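Local coordinates for protein FdhC (PDB 5KTD) that probably transfers an acyl group from acyl-coenzyme A to the amino group of a dTDP-linked amino sugar, at residues Tyr12-Glu17 with Tyr65-Arg70; Ile77-Leu82 with Ser96-Glu101; Lys90-Gly95 with Leu114-Gly119. All blocks are in the same frame, centred on the assembly; numbering follows the deposited sequence.

Interaction 1. Residues Tyr12-Glu17 with Tyr65-Arg70. With QUH ([[(2~{R},3~{S},5~{R})-5-[5-methyl-2,4-bis(oxidanylidene)pyrimidin-1-yl]-3-oxidanyl-oxolan-2-yl]methoxy-oxidanyl-phosphoryl] [(2~{R},3~{R},4~{S},5~{S},6~{R})-6-methyl-3,5-bis(oxidanyl)-4-[[(3~{R})-3-oxidanylbutanoyl]amino]oxan-2-yl] hydrogen phosphate), chain C.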
# COMPACT_ATOMS: atom_id res chain seq x y z
N TYR A 12 -7.50 1.93 8.59
CA TYR A 12 -6.76 3.17 8.53
C TYR A 12 -5.29 2.89 8.52
O TYR A 12 -4.87 1.78 8.75
CB TYR A 12 -7.09 4.06 9.70
CG TYR A 12 -6.79 3.52 11.08
CD1 TYR A 12 -7.68 2.66 11.71
CD2 TYR A 12 -5.63 3.87 11.77
CE1 TYR A 12 -7.47 2.22 13.00
CE2 TYR A 12 -5.39 3.40 13.07
CZ TYR A 12 -6.31 2.56 13.69
OH TYR A 12 -6.09 2.00 14.99
N LEU A 13 -4.52 3.91 8.21
CA LEU A 13 -3.05 3.82 8.07
C LEU A 13 -2.41 4.82 8.99
O LEU A 13 -2.93 5.91 9.19
CB LEU A 13 -2.54 4.12 6.64
CG LEU A 13 -3.08 3.36 5.41
CD1 LEU A 13 -2.15 3.41 4.20
CD2 LEU A 13 -3.47 1.95 5.64
N ARG A 14 -1.24 4.47 9.53
CA ARG A 14 -0.41 5.46 10.23
C ARG A 14 1.05 5.16 10.03
O ARG A 14 1.43 4.01 9.82
CB ARG A 14 -0.75 5.53 11.71
CG ARG A 14 -0.42 4.30 12.52
CD ARG A 14 0.32 4.72 13.82
NE ARG A 14 0.61 3.52 14.59
CZ ARG A 14 1.67 2.73 14.43
NH1 ARG A 14 2.57 2.99 13.49
NH2 ARG A 14 1.79 1.62 15.18
N LEU A 15 1.86 6.19 10.07
CA LEU A 15 3.28 6.04 9.76
C LEU A 15 3.99 5.05 10.70
O LEU A 15 3.75 5.04 11.90
CB LEU A 15 3.96 7.42 9.78
CG LEU A 15 3.60 8.31 8.61
CD1 LEU A 15 4.04 9.76 8.80
CD2 LEU A 15 4.15 7.74 7.33
N VAL A 16 4.85 4.22 10.13
CA VAL A 16 5.67 3.28 10.88
C VAL A 16 6.58 4.01 11.92
O VAL A 16 7.16 5.06 11.62
CB VAL A 16 6.50 2.43 9.88
CG1 VAL A 16 7.64 1.64 10.56
CG2 VAL A 16 5.53 1.52 9.11
N GLU A 17 6.65 3.44 13.12
CA GLU A 17 7.62 3.89 14.16
C GLU A 17 8.56 2.73 14.48
O GLU A 17 8.26 1.58 14.18
CB GLU A 17 6.90 4.32 15.44
CG GLU A 17 5.90 5.47 15.36
CD GLU A 17 6.45 6.81 14.88
OE1 GLU A 17 5.66 7.64 14.37
OE2 GLU A 17 7.65 7.07 15.03
N TYR A 65 6.05 4.97 4.94
CA TYR A 65 5.85 3.58 5.28
C TYR A 65 4.78 3.56 6.34
O TYR A 65 4.88 4.32 7.31
CB TYR A 65 7.14 3.05 5.83
CG TYR A 65 7.28 1.56 6.02
CD1 TYR A 65 6.40 0.65 5.46
CD2 TYR A 65 8.38 1.04 6.73
CE1 TYR A 65 6.60 -0.73 5.62
CE2 TYR A 65 8.54 -0.32 6.92
CZ TYR A 65 7.62 -1.20 6.38
OH TYR A 65 7.79 -2.60 6.53
N PHE A 66 3.76 2.73 6.16
CA PHE A 66 2.55 2.75 7.01
C PHE A 66 2.24 1.35 7.55
O PHE A 66 2.36 0.37 6.82
CB PHE A 66 1.32 3.17 6.22
CG PHE A 66 1.40 4.58 5.67
CD1 PHE A 66 2.03 4.85 4.48
CD2 PHE A 66 0.81 5.61 6.35
CE1 PHE A 66 2.12 6.17 3.99
CE2 PHE A 66 0.88 6.92 5.87
CZ PHE A 66 1.53 7.21 4.68
N ILE A 67 1.79 1.32 8.81
CA ILE A 67 1.09 0.18 9.37
C ILE A 67 -0.39 0.35 8.96
O ILE A 67 -0.90 1.46 9.02
CB ILE A 67 1.12 0.12 10.91
CG1 ILE A 67 2.57 0.03 11.42
CG2 ILE A 67 0.31 -1.07 11.42
CD1 ILE A 67 3.41 -1.06 10.78
N ILE A 68 -0.99 -0.75 8.52
CA ILE A 68 -2.42 -0.84 8.22
C ILE A 68 -3.12 -1.38 9.47
O ILE A 68 -2.71 -2.36 10.02
CB ILE A 68 -2.73 -1.75 7.04
CG1 ILE A 68 -1.94 -1.36 5.78
CG2 ILE A 68 -4.24 -1.71 6.79
CD1 ILE A 68 -1.98 -2.39 4.67
N PHE A 69 -4.21 -0.73 9.85
CA PHE A 69 -4.98 -1.08 11.05
C PHE A 69 -6.41 -1.39 10.66
O PHE A 69 -6.93 -0.82 9.75
CB PHE A 69 -5.01 0.06 12.07
CG PHE A 69 -3.75 0.16 12.94
CD1 PHE A 69 -3.68 -0.52 14.15
CD2 PHE A 69 -2.63 0.92 12.52
CE1 PHE A 69 -2.52 -0.44 14.92
CE2 PHE A 69 -1.47 1.01 13.32
CZ PHE A 69 -1.43 0.32 14.51
N ARG A 70 -7.00 -2.27 11.44
CA ARG A 70 -8.39 -2.60 11.42
C ARG A 70 -9.10 -1.64 12.38
O ARG A 70 -8.74 -1.55 13.58
CB ARG A 70 -8.42 -4.01 11.90
CG ARG A 70 -9.72 -4.65 11.87
CD ARG A 70 -9.55 -6.05 12.38
NE ARG A 70 -10.94 -6.43 12.40
CZ ARG A 70 -11.51 -7.43 11.75
NH1 ARG A 70 -10.81 -8.32 11.07
NH2 ARG A 70 -12.83 -7.55 11.87
O1 QUH C . 4.24 -5.04 -2.90
C1 QUH C . 4.57 -4.80 -4.08
C2 QUH C . 3.72 -4.06 -5.06
C3 QUH C . 2.27 -4.04 -4.66
O2 QUH C . 1.59 -5.19 -5.18
C4 QUH C . 1.52 -2.86 -5.21
N1 QUH C . 5.79 -5.18 -4.60
C5 QUH C . 6.87 -5.70 -3.75
C6 QUH C . 7.59 -6.86 -4.45
O3 QUH C . 6.61 -7.88 -4.75
C7 QUH C . 8.66 -7.37 -3.50
C8 QUH C . 9.43 -8.57 -4.05
O4 QUH C . 9.60 -6.32 -3.20
C9 QUH C . 7.93 -4.65 -3.55
O5 QUH C . 7.40 -3.44 -3.03
C10 QUH C . 9.02 -5.13 -2.66
O6 QUH C . 8.48 -5.34 -1.36
P1 QUH C . 9.44 -5.49 -0.15
O7 QUH C . 10.05 -6.90 -0.01
O8 QUH C . 8.58 -5.02 1.06
O9 QUH C . 10.56 -4.35 -0.04
P2 QUH C . 11.96 -4.22 -0.83
O10 QUH C . 12.10 -2.95 -1.52
O11 QUH C . 12.20 -5.40 -1.76
O12 QUH C . 13.00 -4.18 0.36
C11 QUH C . 14.32 -3.68 0.27
C12 QUH C . 15.10 -4.45 1.32
C13 QUH C . 14.87 -5.96 1.23
O13 QUH C . 16.09 -6.65 1.59
C14 QUH C . 13.88 -6.29 2.35
C15 QUH C . 14.25 -5.24 3.38
O14 QUH C . 14.72 -4.07 2.65
N2 QUH C . 13.18 -4.78 4.25
C16 QUH C . 12.12 -4.10 3.71
C17 QUH C . 11.11 -3.58 4.55
C18 QUH C . 9.93 -2.80 4.01
C19 QUH C . 11.25 -3.84 5.95
O15 QUH C . 10.38 -3.40 6.78
N3 QUH C . 12.30 -4.50 6.44
C20 QUH C . 13.25 -4.95 5.62
O16 QUH C . 14.24 -5.58 6.20

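Interaction 2. Residues Ile77-Leu82 with Ser96-Glu101. With QUH ([[(2~{R},3~{S},5~{R})-5-[5-methyl-2,4-bis(oxidanylidene)pyrimidin-1-yl]-3-oxidanyl-oxolan-2-yl]methoxy-oxidanyl-phosphoryl] [(2~{R},3~{R},4~{S},5~{S},6~{R})-6-methyl-3,5-bis(oxidanyl)-4-[[(3~{R})-3-oxidanylbutanoyl]amino]oxan-2-yl] hydrogen phosphate), chain C.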
# COMPACT_ATOMS: atom_id res chain seq x y z
N ILE A 77 -2.98 -5.02 11.00
CA ILE A 77 -3.28 -6.07 10.05
C ILE A 77 -2.32 -6.12 8.82
O ILE A 77 -2.40 -7.03 8.04
CB ILE A 77 -4.76 -5.98 9.57
CG1 ILE A 77 -5.06 -4.60 8.95
CG2 ILE A 77 -5.74 -6.25 10.72
CD1 ILE A 77 -6.31 -4.58 8.11
N GLY A 78 -1.40 -5.18 8.72
CA GLY A 78 -0.43 -5.20 7.63
C GLY A 78 0.43 -3.96 7.45
O GLY A 78 0.48 -3.08 8.32
N THR A 79 1.07 -3.90 6.28
CA THR A 79 1.97 -2.84 5.93
C THR A 79 1.77 -2.40 4.53
O THR A 79 1.22 -3.13 3.67
CB THR A 79 3.42 -3.27 6.02
OG1 THR A 79 3.65 -4.33 5.11
CG2 THR A 79 3.71 -3.70 7.40
N VAL A 80 2.19 -1.18 4.27
CA VAL A 80 2.25 -0.71 2.88
C VAL A 80 3.22 0.44 2.85
O VAL A 80 3.41 1.13 3.86
CB VAL A 80 0.84 -0.38 2.29
CG1 VAL A 80 0.33 0.91 2.92
CG2 VAL A 80 0.90 -0.30 0.76
N ARG A 81 3.84 0.62 1.70
CA ARG A 81 4.94 1.60 1.55
C ARG A 81 4.95 2.32 0.20
O ARG A 81 4.76 1.67 -0.83
CB ARG A 81 6.28 0.87 1.74
CG ARG A 81 7.49 1.76 1.90
CD ARG A 81 8.68 0.99 2.49
NE ARG A 81 9.05 -0.08 1.57
CZ ARG A 81 10.16 -0.21 0.83
NH1 ARG A 81 11.17 0.65 0.90
NH2 ARG A 81 10.29 -1.27 0.03
N LEU A 82 5.19 3.65 0.25
CA LEU A 82 5.45 4.48 -0.90
C LEU A 82 6.90 4.84 -0.90
O LEU A 82 7.37 5.39 0.09
CB LEU A 82 4.64 5.80 -0.90
CG LEU A 82 3.15 5.66 -1.18
CD1 LEU A 82 2.47 4.96 -0.02
CD2 LEU A 82 2.61 7.04 -1.42
N SER A 96 5.67 -3.27 -0.57
CA SER A 96 5.73 -3.78 0.81
C SER A 96 4.32 -4.06 1.35
O SER A 96 4.03 -3.82 2.52
CB SER A 96 6.51 -2.83 1.74
OG SER A 96 7.81 -2.56 1.25
N TRP A 97 3.48 -4.61 0.50
CA TRP A 97 2.03 -4.63 0.72
C TRP A 97 1.63 -6.02 1.23
O TRP A 97 1.67 -7.01 0.48
CB TRP A 97 1.34 -4.33 -0.57
CG TRP A 97 -0.14 -4.10 -0.45
CD1 TRP A 97 -0.83 -3.46 0.55
CD2 TRP A 97 -1.10 -4.45 -1.44
NE1 TRP A 97 -2.18 -3.45 0.24
CE2 TRP A 97 -2.36 -4.02 -0.98
CE3 TRP A 97 -1.00 -5.09 -2.70
CZ2 TRP A 97 -3.51 -4.22 -1.70
CZ3 TRP A 97 -2.16 -5.30 -3.43
CH2 TRP A 97 -3.42 -4.87 -2.90
N ILE A 98 1.28 -6.07 2.51
CA ILE A 98 1.08 -7.30 3.21
C ILE A 98 -0.11 -7.09 4.14
O ILE A 98 -0.22 -6.06 4.81
CB ILE A 98 2.27 -7.73 4.07
CG1 ILE A 98 3.60 -7.76 3.29
CG2 ILE A 98 1.99 -9.14 4.56
CD1 ILE A 98 4.84 -7.71 4.17
N LEU A 99 -1.03 -8.06 4.13
CA LEU A 99 -2.16 -8.08 5.07
C LEU A 99 -2.23 -9.48 5.71
O LEU A 99 -2.11 -10.48 5.01
CB LEU A 99 -3.44 -7.80 4.31
CG LEU A 99 -3.71 -6.40 3.81
CD1 LEU A 99 -4.91 -6.38 2.88
CD2 LEU A 99 -3.93 -5.42 4.97
N ASN A 100 -2.47 -9.56 7.01
CA ASN A 100 -2.46 -10.90 7.68
C ASN A 100 -3.87 -11.45 7.79
O ASN A 100 -4.81 -10.81 7.31
CB ASN A 100 -1.79 -10.80 9.06
CG ASN A 100 -2.49 -9.85 10.00
OD1 ASN A 100 -3.68 -9.60 9.90
ND2 ASN A 100 -1.73 -9.28 10.93
N GLU A 101 -4.01 -12.63 8.40
CA GLU A 101 -5.30 -13.30 8.59
C GLU A 101 -6.38 -12.44 9.27
O GLU A 101 -7.54 -12.69 9.04
CB GLU A 101 -5.12 -14.54 9.50
CG GLU A 101 -5.07 -15.89 8.80
CD GLU A 101 -4.97 -17.03 9.81
OE1 GLU A 101 -4.19 -16.91 10.80
OE2 GLU A 101 -5.67 -18.07 9.63
O1 QUH C . 4.24 -5.04 -2.90
C1 QUH C . 4.57 -4.80 -4.08
C2 QUH C . 3.72 -4.06 -5.06
C3 QUH C . 2.27 -4.04 -4.66
O2 QUH C . 1.59 -5.19 -5.18
C4 QUH C . 1.52 -2.86 -5.21
N1 QUH C . 5.79 -5.18 -4.60
C5 QUH C . 6.87 -5.70 -3.75
C6 QUH C . 7.59 -6.86 -4.45
O3 QUH C . 6.61 -7.88 -4.75
C7 QUH C . 8.66 -7.37 -3.50
C8 QUH C . 9.43 -8.57 -4.05
O4 QUH C . 9.60 -6.32 -3.20
C9 QUH C . 7.93 -4.65 -3.55
O5 QUH C . 7.40 -3.44 -3.03
C10 QUH C . 9.02 -5.13 -2.66
O6 QUH C . 8.48 -5.34 -1.36
P1 QUH C . 9.44 -5.49 -0.15
O7 QUH C . 10.05 -6.90 -0.01
O8 QUH C . 8.58 -5.02 1.06
O9 QUH C . 10.56 -4.35 -0.04
P2 QUH C . 11.96 -4.22 -0.83
O10 QUH C . 12.10 -2.95 -1.52
O11 QUH C . 12.20 -5.40 -1.76
O12 QUH C . 13.00 -4.18 0.36
C11 QUH C . 14.32 -3.68 0.27
C12 QUH C . 15.10 -4.45 1.32
C13 QUH C . 14.87 -5.96 1.23
O13 QUH C . 16.09 -6.65 1.59
C14 QUH C . 13.88 -6.29 2.35
C15 QUH C . 14.25 -5.24 3.38
O14 QUH C . 14.72 -4.07 2.65
N2 QUH C . 13.18 -4.78 4.25
C16 QUH C . 12.12 -4.10 3.71
C17 QUH C . 11.11 -3.58 4.55
C18 QUH C . 9.93 -2.80 4.01
C19 QUH C . 11.25 -3.84 5.95
O15 QUH C . 10.38 -3.40 6.78
N3 QUH C . 12.30 -4.50 6.44
C20 QUH C . 13.25 -4.95 5.62
O16 QUH C . 14.24 -5.58 6.20

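Interaction 3. Residues Lys90-Gly95 with Leu114-Gly119. With QUH ([[(2~{R},3~{S},5~{R})-5-[5-methyl-2,4-bis(oxidanylidene)pyrimidin-1-yl]-3-oxidanyl-oxolan-2-yl]methoxy-oxidanyl-phosphoryl] [(2~{R},3~{R},4~{S},5~{S},6~{R})-6-methyl-3,5-bis(oxidanyl)-4-[[(3~{R})-3-oxidanylbutanoyl]amino]oxan-2-yl] hydrogen phosphate), chain C.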
# COMPACT_ATOMS: atom_id res chain seq x y z
N LYS A 90 6.39 12.99 -12.59
CA LYS A 90 6.52 12.71 -11.18
C LYS A 90 5.98 11.30 -10.87
O LYS A 90 4.78 11.04 -11.05
CB LYS A 90 5.77 13.75 -10.34
CG LYS A 90 6.46 15.09 -10.18
CD LYS A 90 6.03 15.78 -8.88
CE LYS A 90 6.83 15.30 -7.69
NZ LYS A 90 5.98 15.10 -6.49
N SER A 91 6.86 10.39 -10.42
CA SER A 91 6.46 9.00 -10.18
C SER A 91 6.86 8.50 -8.85
O SER A 91 7.91 8.89 -8.28
CB SER A 91 6.99 8.09 -11.27
OG SER A 91 8.38 8.04 -11.22
N PHE A 92 6.00 7.65 -8.29
CA PHE A 92 6.30 7.02 -7.03
C PHE A 92 6.12 5.52 -7.18
O PHE A 92 5.26 5.10 -7.91
CB PHE A 92 5.45 7.60 -5.88
CG PHE A 92 3.99 7.14 -5.87
CD1 PHE A 92 3.04 7.79 -6.62
CD2 PHE A 92 3.58 6.08 -5.05
CE1 PHE A 92 1.73 7.38 -6.64
CE2 PHE A 92 2.26 5.68 -5.05
CZ PHE A 92 1.32 6.37 -5.83
N CYS A 93 6.94 4.76 -6.50
CA CYS A 93 6.66 3.34 -6.34
C CYS A 93 5.81 3.09 -5.07
O CYS A 93 5.87 3.84 -4.10
CB CYS A 93 7.96 2.49 -6.34
SG CYS A 93 8.91 2.74 -7.87
N TRP A 94 5.08 1.97 -5.09
CA TRP A 94 4.53 1.43 -3.88
C TRP A 94 4.61 -0.09 -3.82
O TRP A 94 4.85 -0.75 -4.83
CB TRP A 94 3.12 1.93 -3.63
CG TRP A 94 1.98 1.33 -4.42
CD1 TRP A 94 1.60 1.63 -5.69
CD2 TRP A 94 0.99 0.44 -3.90
NE1 TRP A 94 0.42 0.96 -6.01
CE2 TRP A 94 0.02 0.24 -4.92
CE3 TRP A 94 0.82 -0.19 -2.67
CZ2 TRP A 94 -1.10 -0.61 -4.75
CZ3 TRP A 94 -0.31 -1.08 -2.50
CH2 TRP A 94 -1.25 -1.24 -3.54
N GLY A 95 4.44 -0.60 -2.62
CA GLY A 95 4.61 -2.02 -2.35
C GLY A 95 4.83 -2.27 -0.90
O GLY A 95 4.20 -1.59 -0.06
N LEU A 114 -6.04 4.07 -0.58
CA LEU A 114 -5.51 5.07 0.28
C LEU A 114 -4.09 5.36 -0.14
O LEU A 114 -3.65 6.53 -0.07
CB LEU A 114 -5.58 4.62 1.72
CG LEU A 114 -6.97 4.63 2.39
CD1 LEU A 114 -6.97 3.88 3.73
CD2 LEU A 114 -7.36 6.08 2.54
N VAL A 115 -3.37 4.33 -0.56
CA VAL A 115 -2.02 4.58 -1.18
C VAL A 115 -2.16 5.57 -2.34
O VAL A 115 -1.41 6.53 -2.41
CB VAL A 115 -1.33 3.29 -1.68
CG1 VAL A 115 -0.16 3.62 -2.66
CG2 VAL A 115 -0.89 2.41 -0.51
N TYR A 116 -3.11 5.34 -3.24
CA TYR A 116 -3.26 6.26 -4.35
C TYR A 116 -3.76 7.65 -3.92
O TYR A 116 -3.38 8.61 -4.58
CB TYR A 116 -4.14 5.67 -5.46
CG TYR A 116 -3.56 4.44 -6.11
CD1 TYR A 116 -2.26 4.46 -6.65
CD2 TYR A 116 -4.29 3.26 -6.22
CE1 TYR A 116 -1.74 3.35 -7.29
CE2 TYR A 116 -3.76 2.13 -6.83
CZ TYR A 116 -2.50 2.18 -7.37
OH TYR A 116 -1.93 1.09 -7.94
N GLU A 117 -4.54 7.77 -2.83
CA GLU A 117 -4.86 9.09 -2.19
C GLU A 117 -3.55 9.80 -1.81
O GLU A 117 -3.29 10.98 -2.14
CB GLU A 117 -5.75 8.96 -0.89
CG GLU A 117 -7.28 9.15 -1.02
CD GLU A 117 -8.07 9.27 0.31
OE1 GLU A 117 -7.67 10.05 1.24
OE2 GLU A 117 -9.13 8.59 0.44
N ALA A 118 -2.73 9.06 -1.09
CA ALA A 118 -1.50 9.61 -0.55
C ALA A 118 -0.61 10.10 -1.68
O ALA A 118 -0.15 11.24 -1.68
CB ALA A 118 -0.81 8.58 0.31
N GLY A 119 -0.40 9.23 -2.65
CA GLY A 119 0.53 9.53 -3.74
C GLY A 119 0.08 10.62 -4.68
O GLY A 119 0.84 11.53 -5.01
O1 QUH C . 4.24 -5.04 -2.90
C1 QUH C . 4.57 -4.80 -4.08
C2 QUH C . 3.72 -4.06 -5.06
C3 QUH C . 2.27 -4.04 -4.66
O2 QUH C . 1.59 -5.19 -5.18
C4 QUH C . 1.52 -2.86 -5.21
N1 QUH C . 5.79 -5.18 -4.60
C5 QUH C . 6.87 -5.70 -3.75
C6 QUH C . 7.59 -6.86 -4.45
O3 QUH C . 6.61 -7.88 -4.75
C7 QUH C . 8.66 -7.37 -3.50
C8 QUH C . 9.43 -8.57 -4.05
O4 QUH C . 9.60 -6.32 -3.20
C9 QUH C . 7.93 -4.65 -3.55
O5 QUH C . 7.40 -3.44 -3.03
C10 QUH C . 9.02 -5.13 -2.66
O6 QUH C . 8.48 -5.34 -1.36
P1 QUH C . 9.44 -5.49 -0.15
O7 QUH C . 10.05 -6.90 -0.01
O8 QUH C . 8.58 -5.02 1.06
O9 QUH C . 10.56 -4.35 -0.04
P2 QUH C . 11.96 -4.22 -0.83
O10 QUH C . 12.10 -2.95 -1.52
O11 QUH C . 12.20 -5.40 -1.76
O12 QUH C . 13.00 -4.18 0.36
C11 QUH C . 14.32 -3.68 0.27
C12 QUH C . 15.10 -4.45 1.32
C13 QUH C . 14.87 -5.96 1.23
O13 QUH C . 16.09 -6.65 1.59
C14 QUH C . 13.88 -6.29 2.35
C15 QUH C . 14.25 -5.24 3.38
O14 QUH C . 14.72 -4.07 2.65
N2 QUH C . 13.18 -4.78 4.25
C16 QUH C . 12.12 -4.10 3.71
C17 QUH C . 11.11 -3.58 4.55
C18 QUH C . 9.93 -2.80 4.01
C19 QUH C . 11.25 -3.84 5.95
O15 QUH C . 10.38 -3.40 6.78
N3 QUH C . 12.30 -4.50 6.44
C20 QUH C . 13.25 -4.95 5.62
O16 QUH C . 14.24 -5.58 6.20

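Interaction 1. Residues Tyr12-Glu17 with Tyr65-Arg70
The antiparallel pairing of strand 11-15, at one margin of the mixed GNAT sheet, with strand 64-70 brings Tyr12 opposite Phe69 and Arg14 opposite Ile67. Both are hydrogen-bonded pairs, Phe69 N to Tyr12 O at 2.8 Å and Ile67 N to Arg14 O at 2.9 Å, each with its return bond. Past the strand end the pairing is prolonged by a nearly straight bond from Val16 N to Tyr65 O (N-H...O 172°).

On the face bearing Tyr12, Arg14, Ile67 and Phe69, the Tyr12 ring lies over Phe69 CB, whose distance to Tyr12 CZ is 3.3 Å. The two rings are nearly parallel (8°) but slid apart, so the methylene, not the Phe69 ring, fills the tyrosine face. Arg14 bends at chi2 (133°) and lays one guanidinium face on Phe69 CE2, while its NH1 reaches Leu15 O and its NH2 pairs with Asp20.

On the opposite face, Leu13 CD2 touches Ile68 CG1 at 3.6 Å. Toward the end of the strand, Leu15 CD2 sits over the Phe66 ring, and Val16 CG2 over the Tyr65 ring, 3.8 Å from its centroid. Beyond Val16, Tyr65 OH donates to O15 of the nucleotide base of QUH (2.7 Å).

Helix 44-59 packs on Leu15 and Val16, helix 21-28 touches Val16 and Tyr65, and strand 75-86 continues the sheet beyond strand 64-70.

Interaction 2. Residues Ile77-Leu82 with Ser96-Glu101
The guanidinium of Arg81 and the indole of Trp97 are the flat groups here, and each meets both protein and ligand. Ser96 OG lies at the guanidinium edge, near its plane, where NE (2.8 Å from Ser96 OG) and NH2 grip it side-on. The same edge reaches a phosphate oxygen of QUH, Arg81 NH2 to O10 at 2.9 Å, while QUH C18, the methyl of the base, lies over one guanidinium face. At the indole edge are Thr79 O and QUH O2; Val80 CG2 approaches obliquely, 3.6 Å from Trp97 CD1.

Ser96 OG accepts both arginine bonds and itself donates to QUH O8 at 2.6 Å, so three bonds fix its position. Its chi1 of -55° puts OG beside its own backbone N, and that N donates to the sugar hydroxyl O5. With Glu63 also paired to Arg81 NH1, the guanidinium is held from several directions, and its positive charge probably helps offset the negative charge of the diphosphate.

Farther along, Thr79 and Ile98 form a hydrogen-bonded antiparallel pair, with Thr79 N to Ile98 O at 2.9 Å. Thr79 OG1 donates to Ser96 O at 2.7 Å, a side-chain bond beside the backbone pairing. Gly78 faces Leu99 in a non-hydrogen-bonded pair; its CA makes a CA-H...O contact with Ile98 O at 3.0 Å. Asn100 N closes the pairing on Ile77 O.

Ile77 and Gly78 form a classic beta bulge against Ile68 of strand 64-70. Trp97 O and Leu99 N bond to coenzyme A, the backbone binding of the pantetheine arm characteristic of this strand in the GNAT fold.

Interaction 3. Residues Lys90-Gly95 with Leu114-Gly119
Val115 CG1 is the bump that the helix pushes against strand 91-99, resting on the indole of Trp94 and touching the rim of Phe92. It stands 3.8 Å from the centroid of the five-membered ring of Trp94, 21° off the ring normal, a CH-pi contact over the face. Its other methyl, CG2, reaches Trp94 CE3 farther along the indole. Phe92 CE2 meets CG1 of Val115 at 4.0 Å, with the methyl near the plane of the phenyl ring.

Gly119 supplies the complementary hollow. Having no side chain, it lets the Phe92 ring lie with one face against Gly119 CA, which is offset toward the ring's rim and 3.8 Å from Phe92 CE1. Phe92 and Trp94 both hold CG between the backbone N and the carbonyl carbon, which brings their rings against Val115.

Tyr116 closes the edge of the indole. Its OH lies near the Trp94 ring plane and accepts the bond from NE1 (3.0 Å, N-H...O 148°), giving the buried indole nitrogen a partner. The tyrosine and five-membered ring planes stand 82° apart, and Phe92 CZ meets Tyr116 CD1 at 4.1 Å.

On the indole face opposite Val115, the terminal methyl C4 of the QUH acyl group lies over the centre, 3.5 Å from Trp94 CE2. The indole of Trp94 is thus sandwiched between the Val115 methyl and the ligand methyl.

Strand 91-99 and helix 107-122 begin a beta-alpha-beta unit completed by strand 127-133, whose Phe130 meets Trp94 and touches Tyr116. Val80 of strand 75-86 packs on Trp94 and Val115, and Tyr116 stacks on Phe162.

Overall arrangement
Interactions 1 and 2 are strand pairings within one mixed sheet, while interaction 3 joins strand 91-99 of that sheet to helix 107-122. The centres of interactions 1 and 2 are about 9 Å apart, linked where strands 64-70 and 75-86 pair. Interaction 3 lies about 14 Å from interaction 2, with which it shares strand 91-99, and about 15 Å from interaction 1. Along the chain, interaction 1 closes before the others open, whereas the segments of interactions 2 and 3 alternate. Interaction 1 meets the base of QUH, interaction 2 mainly its diphosphate and sugar with contacts to base and acyl group, and interaction 3 the acyl end. Together they form part of the nucleotide-sugar site, next to the backbone that binds coenzyme A.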